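Long-range contact in glucuronoarabinoxylan endo-1,4-beta-xylanase (Clostridium papyrosolvens, PDB 4FMV), which probably hydrolyses internal beta-1,4 linkages of plant cell-wall xylan through its family 30 glycoside hydrolase catalytic module: residues A195-Y207 against K222-Y234. Numbering follows the deposited sequence.
Sequences ALDNMDVLGCHFY and KSAGKELWMTEKY
From Val-201 beside Glu-227 to Cys-204 beside Met-230, strands 201-205 and 227-232 run parallel, their axes 38° apart and 4.5 Å at closest approach. Five backbone hydrogen bonds join them, from Glu-227 N to Asp-200 O through to Thr-231 N to Cys-204 O (2.8 Å). On one face of the pair, CG1 of Val-201 sits over the five-membered ring of Trp-229, 3.5 Å from its centroid, while NE1 donates to Glu-227 OE1, which also meets Arg-17. Further along this face, CB of Glu-232 covers the His-205 ring, 3.4 Å from its centre. With CG anti to the backbone N (chi1 -165°), the Glu-232 chain extends past that ring to where Tyr-207 OH donates a very short hydrogen bond (2.5 Å) to OE2; Arg-47 pairs with OE1. Glu-177 binds both His-205 NE2 and Thr-231 OG1. On the other face CG of Met-230 lies 3.4 Å from the Phe-206 centroid, its sulfur making a Met-aromatic contact. Before the strands, Lys-226 bends at chi2 (-56°) and NZ donates to Leu-196 O and Met-199 O, both at 2.9 Å, while one water links it to Asp-197 OD1 and another to OD1 of Asp-200, whose OD2 takes the backbone N of Val-173. Lys-233 NZ binds Phe-206 O from above the carbonyl plane and pairs with Glu-249. Strand, helix 217-221 and strand form a beta-alpha-beta unit, the repeating element of the (beta/alpha)8 barrel.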
loop_
_atom_site.group_PDB
_atom_site.type_symbol
_atom_site.label_atom_id
_atom_site.label_comp_id
_atom_site.label_asym_id
_atom_site.label_seq_id
_atom_site.Cartn_x
_atom_site.Cartn_y
_atom_site.Cartn_z
ATOM N N ALA A 195 20.081 -1.265 12.666
ATOM C CA ALA A 195 18.673 -1.537 12.378
ATOM C C ALA A 195 18.237 -0.869 11.071
ATOM O O ALA A 195 17.564 -1.481 10.237
ATOM C CB ALA A 195 17.800 -1.067 13.529
ATOM N N LEU A 196 18.618 0.393 10.899
ATOM C CA LEU A 196 18.261 1.137 9.703
ATOM C C LEU A 196 18.800 0.436 8.447
ATOM O O LEU A 196 18.109 0.353 7.432
ATOM C CB LEU A 196 18.789 2.569 9.798
ATOM C CG LEU A 196 18.535 3.503 8.602
ATOM C CD1 LEU A 196 17.047 3.603 8.246
ATOM C CD2 LEU A 196 19.126 4.879 8.898
ATOM N N ASP A 197 20.029 -0.067 8.530
ATOM C CA ASP A 197 20.653 -0.813 7.437
ATOM C C ASP A 197 19.850 -2.055 7.092
ATOM O O ASP A 197 19.770 -2.467 5.919
ATOM C CB ASP A 197 22.066 -1.252 7.815
ATOM C CG ASP A 197 23.117 -0.285 7.342
ATOM O OD1 ASP A 197 22.804 0.529 6.449
ATOM O OD2 ASP A 197 24.254 -0.336 7.856
ATOM N N ASN A 198 19.289 -2.673 8.128
ATOM C CA ASN A 198 18.545 -3.912 7.958
ATOM C C ASN A 198 17.080 -3.703 7.560
ATOM O O ASN A 198 16.381 -4.668 7.296
ATOM C CB ASN A 198 18.658 -4.796 9.211
ATOM C CG ASN A 198 20.043 -5.373 9.380
ATOM O OD1 ASN A 198 20.827 -5.415 8.422
ATOM N ND2 ASN A 198 20.365 -5.811 10.599
ATOM N N MET A 199 16.637 -2.442 7.523
ATOM C CA MET A 199 15.294 -2.076 7.069
ATOM C C MET A 199 15.303 -1.533 5.654
ATOM O O MET A 199 16.005 -0.572 5.366
ATOM C CB MET A 199 14.683 -1.003 7.960
ATOM C CG MET A 199 13.254 -0.672 7.571
ATOM S SD MET A 199 12.680 0.905 8.237
ATOM C CE MET A 199 13.384 2.013 7.010
ATOM N N ASP A 200 14.635 -2.234 4.748
ATOM C CA ASP A 200 14.333 -1.729 3.411
ATOM C C ASP A 200 13.065 -0.910 3.191
ATOM O O ASP A 200 13.078 0.078 2.453
ATOM C CB ASP A 200 14.486 -2.862 2.411
ATOM C CG ASP A 200 15.811 -3.562 2.592
ATOM O OD1 ASP A 200 16.827 -3.003 2.131
ATOM O OD2 ASP A 200 15.835 -4.630 3.240
ATOM N N VAL A 201 11.963 -1.352 3.796
ATOM C CA VAL A 201 10.691 -0.674 3.621
ATOM C C VAL A 201 10.092 -0.397 4.990
ATOM O O VAL A 201 9.975 -1.310 5.808
ATOM C CB VAL A 201 9.699 -1.512 2.754
ATOM C CG1 VAL A 201 8.363 -0.800 2.615
ATOM C CG2 VAL A 201 10.304 -1.799 1.357
ATOM N N LEU A 202 9.727 0.857 5.246
ATOM C CA LEU A 202 9.045 1.167 6.503
ATOM C C LEU A 202 7.564 1.037 6.156
ATOM O O LEU A 202 7.047 1.825 5.354
ATOM C CB LEU A 202 9.376 2.602 6.954
ATOM C CG LEU A 202 9.127 2.943 8.437
ATOM C CD1 LEU A 202 9.747 4.288 8.823
ATOM C CD2 LEU A 202 7.659 2.939 8.722
ATOM N N GLY A 203 6.920 -0.015 6.671
ATOM C CA GLY A 203 5.488 -0.193 6.515
ATOM C C GLY A 203 4.686 0.372 7.673
ATOM O O GLY A 203 5.093 0.265 8.822
ATOM N N CYS A 204 3.492 0.865 7.384
ATOM C CA CYS A 204 2.611 1.400 8.410
ATOM C C CYS A 204 1.158 1.178 8.006
ATOM O O CYS A 204 0.851 1.045 6.818
ATOM C CB CYS A 204 2.849 2.901 8.580
ATOM S SG CYS A 204 2.419 3.897 7.121
ATOM N N HIS A 205 0.264 1.155 8.994
ATOM C CA HIS A 205 -1.168 1.119 8.723
ATOM C C HIS A 205 -1.816 2.415 9.198
ATOM O O HIS A 205 -1.282 3.123 10.050
ATOM C CB HIS A 205 -1.842 -0.077 9.411
ATOM C CG HIS A 205 -1.271 -1.400 9.012
ATOM N ND1 HIS A 205 -1.670 -2.587 9.592
ATOM C CD2 HIS A 205 -0.327 -1.726 8.101
ATOM C CE1 HIS A 205 -1.007 -3.585 9.041
ATOM N NE2 HIS A 205 -0.177 -3.088 8.134
ATOM N N PHE A 206 -2.947 2.707 8.568
ATOM C CA PHE A 206 -3.793 3.903 8.718
ATOM C C PHE A 206 -4.999 3.870 9.678
ATOM O O PHE A 206 -5.989 4.579 9.430
ATOM C CB PHE A 206 -4.101 4.626 7.403
ATOM C CG PHE A 206 -2.961 5.473 6.876
ATOM C CD1 PHE A 206 -1.724 5.516 7.531
ATOM C CD2 PHE A 206 -3.139 6.246 5.723
ATOM C CE1 PHE A 206 -0.671 6.308 7.040
ATOM C CE2 PHE A 206 -2.092 7.049 5.217
ATOM C CZ PHE A 206 -0.857 7.075 5.881
ATOM N N TYR A 207 -5.064 2.940 10.623
ATOM C CA TYR A 207 -6.304 2.882 11.349
ATOM C C TYR A 207 -6.220 3.897 12.479
ATOM O O TYR A 207 -5.686 3.630 13.555
ATOM C CB TYR A 207 -6.411 1.477 11.963
ATOM C CG TYR A 207 -6.551 0.404 10.902
ATOM C CD1 TYR A 207 -7.709 0.326 10.130
ATOM C CD2 TYR A 207 -5.537 -0.499 10.656
ATOM C CE1 TYR A 207 -7.850 -0.624 9.152
ATOM C CE2 TYR A 207 -5.671 -1.455 9.658
ATOM C CZ TYR A 207 -6.826 -1.511 8.921
ATOM O OH TYR A 207 -6.979 -2.461 7.938
ATOM N N LYS A 222 16.128 10.147 7.295
ATOM C CA LYS A 222 16.747 8.813 7.252
ATOM C C LYS A 222 16.429 7.988 5.989
ATOM O O LYS A 222 16.675 6.785 5.966
ATOM C CB LYS A 222 16.434 7.985 8.521
ATOM C CG LYS A 222 16.743 8.658 9.875
ATOM C CD LYS A 222 18.223 8.811 10.165
ATOM C CE LYS A 222 18.443 9.157 11.641
ATOM N NZ LYS A 222 19.887 9.385 12.020
ATOM N N SER A 223 15.777 8.593 5.004
ATOM C CA SER A 223 15.149 7.840 3.917
ATOM C C SER A 223 16.042 7.392 2.751
ATOM O O SER A 223 15.540 6.790 1.801
ATOM C CB SER A 223 13.997 8.651 3.328
ATOM O OG SER A 223 14.486 9.850 2.735
ATOM N N ALA A 224 17.332 7.701 2.781
ATOM C CA ALA A 224 18.186 7.312 1.656
ATOM C C ALA A 224 18.224 5.782 1.487
ATOM O O ALA A 224 18.647 5.052 2.396
ATOM C CB ALA A 224 19.596 7.855 1.854
ATOM N N GLY A 225 17.853 5.310 0.302
ATOM C CA GLY A 225 17.827 3.882 0.030
ATOM C C GLY A 225 16.615 3.141 0.583
ATOM O O GLY A 225 16.529 1.913 0.481
ATOM N N LYS A 226 15.652 3.876 1.137
ATOM C CA LYS A 226 14.512 3.252 1.832
ATOM C C LYS A 226 13.214 3.624 1.135
ATOM O O LYS A 226 13.179 4.542 0.317
ATOM C CB LYS A 226 14.415 3.705 3.302
ATOM C CG LYS A 226 15.717 3.614 4.114
ATOM C CD LYS A 226 16.301 2.220 4.116
ATOM C CE LYS A 226 17.755 2.220 4.606
ATOM N NZ LYS A 226 18.360 0.860 4.586
ATOM N N GLU A 227 12.157 2.900 1.477
ATOM C CA GLU A 227 10.823 3.197 0.999
ATOM C C GLU A 227 9.858 3.242 2.179
ATOM O O GLU A 227 10.115 2.664 3.229
ATOM C CB GLU A 227 10.370 2.154 -0.022
ATOM C CG GLU A 227 11.143 2.181 -1.333
ATOM C CD GLU A 227 10.232 2.075 -2.546
ATOM O OE1 GLU A 227 9.522 1.058 -2.663
ATOM O OE2 GLU A 227 10.227 3.015 -3.370
ATOM N N LEU A 228 8.750 3.941 1.984
ATOM C CA LEU A 228 7.716 4.114 2.988
ATOM C C LEU A 228 6.367 3.749 2.356
ATOM O O LEU A 228 5.931 4.410 1.404
ATOM C CB LEU A 228 7.715 5.581 3.442
ATOM C CG LEU A 228 6.631 6.053 4.425
ATOM C CD1 LEU A 228 6.711 5.312 5.761
ATOM C CD2 LEU A 228 6.700 7.577 4.672
ATOM N N TRP A 229 5.710 2.702 2.866
ATOM C CA TRP A 229 4.459 2.244 2.279
ATOM C C TRP A 229 3.375 2.206 3.340
ATOM O O TRP A 229 3.625 1.781 4.464
ATOM C CB TRP A 229 4.562 0.811 1.758
ATOM C CG TRP A 229 5.596 0.501 0.745
ATOM C CD1 TRP A 229 6.528 1.342 0.197
ATOM C CD2 TRP A 229 5.813 -0.782 0.163
ATOM N NE1 TRP A 229 7.321 0.641 -0.696
ATOM C CE2 TRP A 229 6.889 -0.662 -0.737
ATOM C CE3 TRP A 229 5.189 -2.033 0.313
ATOM C CZ2 TRP A 229 7.369 -1.750 -1.477
ATOM C CZ3 TRP A 229 5.665 -3.104 -0.417
ATOM C CH2 TRP A 229 6.732 -2.958 -1.307
ATOM N N MET A 230 2.160 2.576 2.957
ATOM C CA MET A 230 1.018 2.325 3.816
ATOM C C MET A 230 0.532 0.942 3.368
ATOM O O MET A 230 0.047 0.775 2.246
ATOM C CB MET A 230 -0.051 3.361 3.507
ATOM C CG MET A 230 -1.096 3.544 4.575
ATOM S SD MET A 230 -2.053 2.073 4.931
ATOM C CE MET A 230 -2.870 1.762 3.346
ATOM N N THR A 231 0.730 -0.056 4.225
ATOM C CA THR A 231 0.510 -1.457 3.844
ATOM C C THR A 231 -0.838 -2.112 4.163
ATOM O O THR A 231 -1.074 -3.252 3.759
ATOM C CB THR A 231 1.626 -2.339 4.451
ATOM O OG1 THR A 231 1.585 -2.246 5.882
ATOM C CG2 THR A 231 2.977 -1.883 3.958
ATOM N N GLU A 232 -1.667 -1.483 4.983
ATOM C CA GLU A 232 -3.036 -1.975 5.169
ATOM C C GLU A 232 -4.018 -0.881 5.551
ATOM O O GLU A 232 -3.781 -0.145 6.520
ATOM C CB GLU A 232 -3.048 -3.058 6.244
ATOM C CG GLU A 232 -4.338 -3.908 6.276
ATOM C CD GLU A 232 -4.490 -4.616 7.590
ATOM O OE1 GLU A 232 -3.571 -5.362 7.966
ATOM O OE2 GLU A 232 -5.506 -4.406 8.268
ATOM N N LYS A 233 -5.142 -0.805 4.847
ATOM C CA LYS A 233 -6.281 -0.010 5.294
ATOM C C LYS A 233 -7.520 -0.589 4.611
ATOM O O LYS A 233 -7.457 -1.021 3.453
ATOM C CB LYS A 233 -6.068 1.477 4.946
ATOM C CG LYS A 233 -7.193 2.434 5.418
ATOM C CD LYS A 233 -7.426 2.351 6.936
ATOM C CE LYS A 233 -8.477 3.385 7.414
ATOM N NZ LYS A 233 -7.972 4.795 7.376
ATOM N N TYR A 234 -8.661 -0.562 5.278
ATOM C CA TYR A 234 -9.907 -0.821 4.565
ATOM C C TYR A 234 -10.913 0.269 4.893
ATOM O O TYR A 234 -10.724 1.053 5.849
ATOM C CB TYR A 234 -10.471 -2.216 4.895
ATOM C CG TYR A 234 -11.017 -2.301 6.297
ATOM C CD1 TYR A 234 -12.343 -1.951 6.563
ATOM C CD2 TYR A 234 -10.213 -2.691 7.362
ATOM C CE1 TYR A 234 -12.865 -1.993 7.853
ATOM C CE2 TYR A 234 -10.741 -2.760 8.660
ATOM C CZ TYR A 234 -12.059 -2.405 8.888
ATOM O OH TYR A 234 -12.592 -2.453 10.164
HETATM O O HOH W 1 21.020 1.868 4.748
HETATM O O HOH W 2 17.999 -0.394 2.098
#